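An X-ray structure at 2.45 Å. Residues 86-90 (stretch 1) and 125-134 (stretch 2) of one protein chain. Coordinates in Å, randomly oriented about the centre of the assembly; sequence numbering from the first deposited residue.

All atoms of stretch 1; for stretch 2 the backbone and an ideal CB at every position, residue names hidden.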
ATOM      1  N   ASP A  86      -2.284  12.323  15.155  1.00 24.13           N
ATOM      2  CA  ASP A  86      -1.383  12.135  16.303  1.00 27.72           C
ATOM      3  C   ASP A  86      -1.955  11.360  17.487  1.00 26.14           C
ATOM      4  O   ASP A  86      -1.291  10.486  18.044  1.00 26.83           O
ATOM      5  CB  ASP A  86      -0.893  13.502  16.804  1.00 31.77           C
ATOM      6  CG  ASP A  86      -0.167  14.304  15.731  1.00 36.06           C
ATOM      7  OD1 ASP A  86      -0.766  14.614  14.670  1.00 35.37           O
ATOM      8  OD2 ASP A  86       1.012  14.637  15.961  1.00 38.33           O
ATOM      9  N   ASP A  87      -3.217  11.627  17.799  1.00 25.07           N
ATOM     10  CA  ASP A  87      -3.895  10.994  18.922  1.00 25.04           C
ATOM     11  C   ASP A  87      -4.608   9.676  18.637  1.00 24.42           C
ATOM     12  O   ASP A  87      -5.377   9.199  19.476  1.00 24.08           O
ATOM     13  CB  ASP A  87      -4.856  12.001  19.573  1.00 25.07           C
ATOM     14  CG  ASP A  87      -4.157  13.272  20.008  1.00 24.10           C
ATOM     15  OD1 ASP A  87      -3.288  13.193  20.894  1.00 23.66           O
ATOM     16  OD2 ASP A  87      -4.459  14.348  19.448  1.00 27.38           O
ATOM     17  N   SER A  88      -4.307   9.059  17.493  1.00 25.04           N
ATOM     18  CA  SER A  88      -4.931   7.791  17.091  1.00 27.51           C
ATOM     19  C   SER A  88      -4.403   6.568  17.838  1.00 29.09           C
ATOM     20  O   SER A  88      -3.338   6.612  18.473  1.00 27.24           O
ATOM     21  CB  SER A  88      -4.752   7.540  15.587  1.00 25.98           C
ATOM     22  OG  SER A  88      -5.324   8.564  14.804  1.00 24.61           O
HETATM   23  N   MSE A  89      -5.163   5.476  17.752  1.00 31.52           N
HETATM   24  CA  MSE A  89      -4.771   4.211  18.370  1.00 35.00           C
HETATM   25  C   MSE A  89      -3.956   3.374  17.399  1.00 34.86           C
HETATM   26  O   MSE A  89      -4.395   3.115  16.282  1.00 34.84           O
HETATM   27  CB  MSE A  89      -5.991   3.404  18.854  1.00 36.46           C
HETATM   28  CG  MSE A  89      -5.638   2.018  19.465  1.00 37.34           C
HETATM   29 SE   MSE A  89      -7.160   1.054  20.092  1.00 50.64          SE
HETATM   30  CE  MSE A  89      -7.573   0.094  18.511  1.00 34.39           C
ATOM     31  N   VAL A  90      -2.754   3.005  17.823  1.00 35.36           N
ATOM     32  CA  VAL A  90      -1.874   2.166  17.024  1.00 38.21           C
ATOM     33  C   VAL A  90      -1.750   0.799  17.716  1.00 39.00           C
ATOM     34  O   VAL A  90      -1.424   0.724  18.901  1.00 38.51           O
ATOM     35  CB  VAL A  90      -0.470   2.842  16.769  1.00 39.13           C
ATOM     36  CG1 VAL A  90      -0.647   4.181  16.057  1.00 38.37           C
ATOM     37  CG2 VAL A  90       0.319   3.054  18.076  1.00 43.15           C
ATOM     38  N   UNK A 125     -10.429   2.647  28.129  1.00 40.62           N
ATOM     39  CA  UNK A 125      -9.131   3.067  28.685  1.00 42.53           C
ATOM     40  C   UNK A 125      -8.412   4.049  27.765  1.00 40.98           C
ATOM     41  O   UNK A 125      -7.793   5.014  28.235  1.00 39.70           O
ATOM     42  CB  UNK A 125      -8.240   1.848  28.931  1.00 42.53           C
ATOM     43  N   UNK A 126      -8.533   3.813  26.454  1.00 37.96           N
ATOM     44  CA  UNK A 126      -7.929   4.678  25.456  1.00 36.45           C
ATOM     45  C   UNK A 126      -8.708   6.002  25.381  1.00 35.09           C
ATOM     46  O   UNK A 126      -8.074   7.064  25.291  1.00 33.13           O
ATOM     47  CB  UNK A 126      -7.897   3.985  24.092  1.00 36.45           C
ATOM     48  N   UNK A 127     -10.052   5.945  25.448  1.00 33.23           N
ATOM     49  CA  UNK A 127     -10.888   7.165  25.427  1.00 33.15           C
ATOM     50  C   UNK A 127     -10.485   8.041  26.612  1.00 33.69           C
ATOM     51  O   UNK A 127     -10.225   9.225  26.431  1.00 32.51           O
ATOM     52  CB  UNK A 127     -12.379   6.825  25.485  1.00 33.15           C
ATOM     53  N   UNK A 128     -10.371   7.419  27.791  1.00 34.35           N
ATOM     54  CA  UNK A 128      -9.986   8.097  29.035  1.00 34.31           C
ATOM     55  C   UNK A 128      -8.617   8.766  28.968  1.00 33.79           C
ATOM     56  O   UNK A 128      -8.443   9.854  29.514  1.00 32.53           O
ATOM     57  CB  UNK A 128      -9.996   7.094  30.190  1.00 34.31           C
ATOM     58  N   UNK A 129      -7.669   8.143  28.262  1.00 32.51           N
ATOM     59  CA  UNK A 129      -6.316   8.688  28.132  1.00 33.56           C
ATOM     60  C   UNK A 129      -6.286   9.918  27.244  1.00 33.27           C
ATOM     61  O   UNK A 129      -5.446  10.801  27.416  1.00 33.09           O
ATOM     62  CB  UNK A 129      -5.367   7.626  27.573  1.00 33.56           C
ATOM     63  N   UNK A 130      -7.250   9.982  26.328  1.00 34.51           N
ATOM     64  CA  UNK A 130      -7.374  11.085  25.375  1.00 35.15           C
ATOM     65  C   UNK A 130      -8.587  11.972  25.650  1.00 35.72           C
ATOM     66  O   UNK A 130      -9.011  12.719  24.770  1.00 36.10           O
ATOM     67  CB  UNK A 130      -7.459  10.531  23.951  1.00 35.15           C
ATOM     68  N   UNK A 131      -9.108  11.929  26.881  1.00 36.41           N
ATOM     69  CA  UNK A 131     -10.288  12.718  27.285  1.00 37.83           C
ATOM     70  C   UNK A 131     -10.181  14.227  27.026  1.00 35.89           C
ATOM     71  O   UNK A 131     -11.158  14.877  26.677  1.00 32.40           O
ATOM     72  CB  UNK A 131     -10.548  12.498  28.777  1.00 37.83           C
ATOM     73  N   UNK A 132      -8.959  14.742  27.123  1.00 36.89           N
ATOM     74  CA  UNK A 132      -8.663  16.156  26.919  1.00 38.99           C
ATOM     75  C   UNK A 132      -8.819  16.578  25.451  1.00 37.11           C
ATOM     76  O   UNK A 132      -9.086  17.746  25.163  1.00 36.29           O
ATOM     77  CB  UNK A 132      -7.242  16.461  27.398  1.00 38.99           C
ATOM     78  N   UNK A 133      -8.672  15.620  24.534  1.00 34.29           N
ATOM     79  CA  UNK A 133      -8.832  15.900  23.108  1.00 32.39           C
ATOM     80  C   UNK A 133     -10.325  16.087  22.808  1.00 30.57           C
ATOM     81  O   UNK A 133     -10.698  16.997  22.069  1.00 25.62           O
ATOM     82  CB  UNK A 133      -8.238  14.776  22.257  1.00 32.39           C
ATOM     83  N   UNK A 134     -11.157  15.265  23.453  1.00 29.56           N
ATOM     84  CA  UNK A 134     -12.614  15.321  23.319  1.00 31.62           C
ATOM     85  C   UNK A 134     -13.187  16.572  23.976  1.00 33.19           C
ATOM     86  O   UNK A 134     -13.894  17.340  23.329  1.00 33.30           O
ATOM     87  CB  UNK A 134     -13.252  14.072  23.932  1.00 31.62           C
TER

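Position 125 lies in a helix, with phi/psi of -64/-38, and nothing of stretch 1 comes within 5.5 Å of its ideal CB. Almost any helix-tolerant residue would suit it, and stretch 1 does not choose among them. The deposited residue is Asp125, whose backbone O accepts a hydrogen bond from the backbone N of position 129 (3.1 Å).

Position 126 is different. Its CA-to-CB bond points toward stretch 1, and the ideal CB stands 5.0 Å from Met89 SE. Beyond it lies a gap lined by the Met89 side chain and by the carbonyl oxygens of Asp87 and Ser88. A long apolar side chain, such as methionine or an aromatic, could reach across; leucine could cover only the near side, by Met89 SE, and a small one would leave the space unfilled from this position. The deposited residue is Phe126, chi1 t, which sends its ring tip into the gap. Met89 CB lies over one face, 4.0 Å from the ring centroid and 15° off the normal, a CH-pi contact, while Met89 SE sits obliquely at 5.0 Å from the same centroid. The backbone O of Asp87 meets the ring edge near its plane, 3.5 Å from Phe126 CZ, a favourable place for a carbonyl oxygen because aromatic C-H groups carry slight positive charge. Ser88 O is also 3.5 Å from Phe126 CZ.

Positions 127 and 128 remain helical and out of reach of stretch 1, so the visible atoms leave their identity open. They are Ile127 and Asp128.

Position 129, also out of reach, is the last residue before the helical angles break, and a small polar residue could turn back on the backbone there. Ser129, chi1 p, does so: its OG donates to Phe126 O at 2.8 Å.

Position 130, at phi/psi -110/21, leaves helical geometry and precedes the next helical turn. Its CB points toward stretch 1, 5.1 Å from Asp87 O. The nearby carbonyl and carboxylate favour a positive or donor side chain, though a flexible aliphatic one could also cover the loop. Lys130 is deposited. Its CE packs 3.6 Å from Asp87 O and 4.0 Å from Asp87 OD1, but no hydrogen bond or salt bridge forms across the stretches, so its contribution here is chiefly the packing of its chain. The backbone O of Lys130 accepts a hydrogen bond from the backbone N of position 133 at 2.9 Å.

Positions 131 and 132 are helical and far from stretch 1; polar residues are among the many that would fit. They are Arg131 and Glu132.

Position 133 turns back toward stretch 1, its ideal CB 4.7 Å from Asp87 OD2. A donor could exploit that carboxylate, yet a medium-sized aliphatic group could equally pack beside it. The residue is Ile133, with chi1 and chi2 both m, which brings CD1 to 3.6 Å from Asp87 OD2. This is van der Waals packing; that oxygen is hydrogen-bonded elsewhere in the structure.

Position 134 is again out of reach, and stretch 1 sets no requirement. It is Phe134.

Stretch 2 (125-134) DFIDSKREIF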
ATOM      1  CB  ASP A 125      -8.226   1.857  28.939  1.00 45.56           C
ATOM      2  CG  ASP A 125      -8.389   1.284  30.329  1.00 48.94           C
ATOM      3  OD1 ASP A 125      -9.535   1.199  30.826  1.00 50.33           O
ATOM      4  OD2 ASP A 125      -7.358   0.909  30.927  1.00 52.92           O
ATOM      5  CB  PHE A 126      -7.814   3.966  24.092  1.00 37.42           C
ATOM      6  CG  PHE A 126      -6.959   4.705  23.092  1.00 37.90           C
ATOM      7  CD1 PHE A 126      -5.556   4.587  23.137  1.00 38.77           C
ATOM      8  CD2 PHE A 126      -7.536   5.612  22.176  1.00 39.11           C
ATOM      9  CE1 PHE A 126      -4.730   5.368  22.287  1.00 38.07           C
ATOM     10  CE2 PHE A 126      -6.727   6.402  21.319  1.00 39.16           C
ATOM     11  CZ  PHE A 126      -5.321   6.280  21.385  1.00 39.20           C
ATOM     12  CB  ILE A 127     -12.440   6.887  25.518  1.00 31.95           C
ATOM     13  CG1 ILE A 127     -13.006   6.428  24.183  1.00 32.06           C
ATOM     14  CG2 ILE A 127     -13.200   8.174  25.751  1.00 27.08           C
ATOM     15  CD1 ILE A 127     -14.146   5.441  24.277  1.00 31.72           C
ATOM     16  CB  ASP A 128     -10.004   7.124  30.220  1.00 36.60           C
ATOM     17  CG  ASP A 128     -11.401   6.641  30.576  1.00 38.62           C
ATOM     18  OD1 ASP A 128     -12.384   7.378  30.338  1.00 39.96           O
ATOM     19  OD2 ASP A 128     -11.511   5.508  31.095  1.00 38.71           O
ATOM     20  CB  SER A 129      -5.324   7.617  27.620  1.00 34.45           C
ATOM     21  OG  SER A 129      -5.467   7.318  26.234  1.00 34.89           O
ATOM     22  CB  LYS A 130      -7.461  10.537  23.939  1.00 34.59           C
ATOM     23  CG  LYS A 130      -6.286   9.687  23.465  1.00 34.89           C
ATOM     24  CD  LYS A 130      -4.982  10.461  23.436  1.00 35.40           C
ATOM     25  CE  LYS A 130      -3.901   9.701  22.706  1.00 34.35           C
ATOM     26  NZ  LYS A 130      -3.716   8.322  23.216  1.00 38.85           N
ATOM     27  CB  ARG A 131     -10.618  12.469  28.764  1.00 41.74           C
ATOM     28  CG  ARG A 131      -9.492  12.817  29.739  1.00 47.77           C
ATOM     29  CD  ARG A 131      -9.951  12.770  31.169  1.00 51.99           C
ATOM     30  NE  ARG A 131     -10.865  13.865  31.472  1.00 58.26           N
ATOM     31  CZ  ARG A 131     -11.102  14.334  32.694  1.00 61.23           C
ATOM     32  NH1 ARG A 131     -10.492  13.810  33.756  1.00 62.81           N
ATOM     33  NH2 ARG A 131     -11.949  15.343  32.853  1.00 61.71           N
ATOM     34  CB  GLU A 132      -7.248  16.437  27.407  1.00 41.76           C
ATOM     35  CG  GLU A 132      -7.023  17.828  27.920  1.00 46.41           C
ATOM     36  CD  GLU A 132      -5.630  17.994  28.472  1.00 48.14           C
ATOM     37  OE1 GLU A 132      -5.411  17.628  29.647  1.00 45.90           O
ATOM     38  OE2 GLU A 132      -4.756  18.471  27.715  1.00 50.04           O
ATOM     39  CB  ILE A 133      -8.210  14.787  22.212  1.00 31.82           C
ATOM     40  CG1 ILE A 133      -6.746  14.513  22.602  1.00 31.94           C
ATOM     41  CG2 ILE A 133      -8.322  15.164  20.713  1.00 32.63           C
ATOM     42  CD1 ILE A 133      -5.774  15.714  22.468  1.00 28.68           C
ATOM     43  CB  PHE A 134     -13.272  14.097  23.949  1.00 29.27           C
ATOM     44  CG  PHE A 134     -13.027  12.817  23.215  1.00 29.22           C
ATOM     45  CD1 PHE A 134     -13.834  12.456  22.122  1.00 30.69           C
ATOM     46  CD2 PHE A 134     -12.033  11.928  23.649  1.00 28.17           C
ATOM     47  CE1 PHE A 134     -13.655  11.208  21.461  1.00 30.37           C
ATOM     48  CE2 PHE A 134     -11.839  10.679  23.006  1.00 28.93           C
ATOM     49  CZ  PHE A 134     -12.653  10.317  21.910  1.00 26.87           C
TER
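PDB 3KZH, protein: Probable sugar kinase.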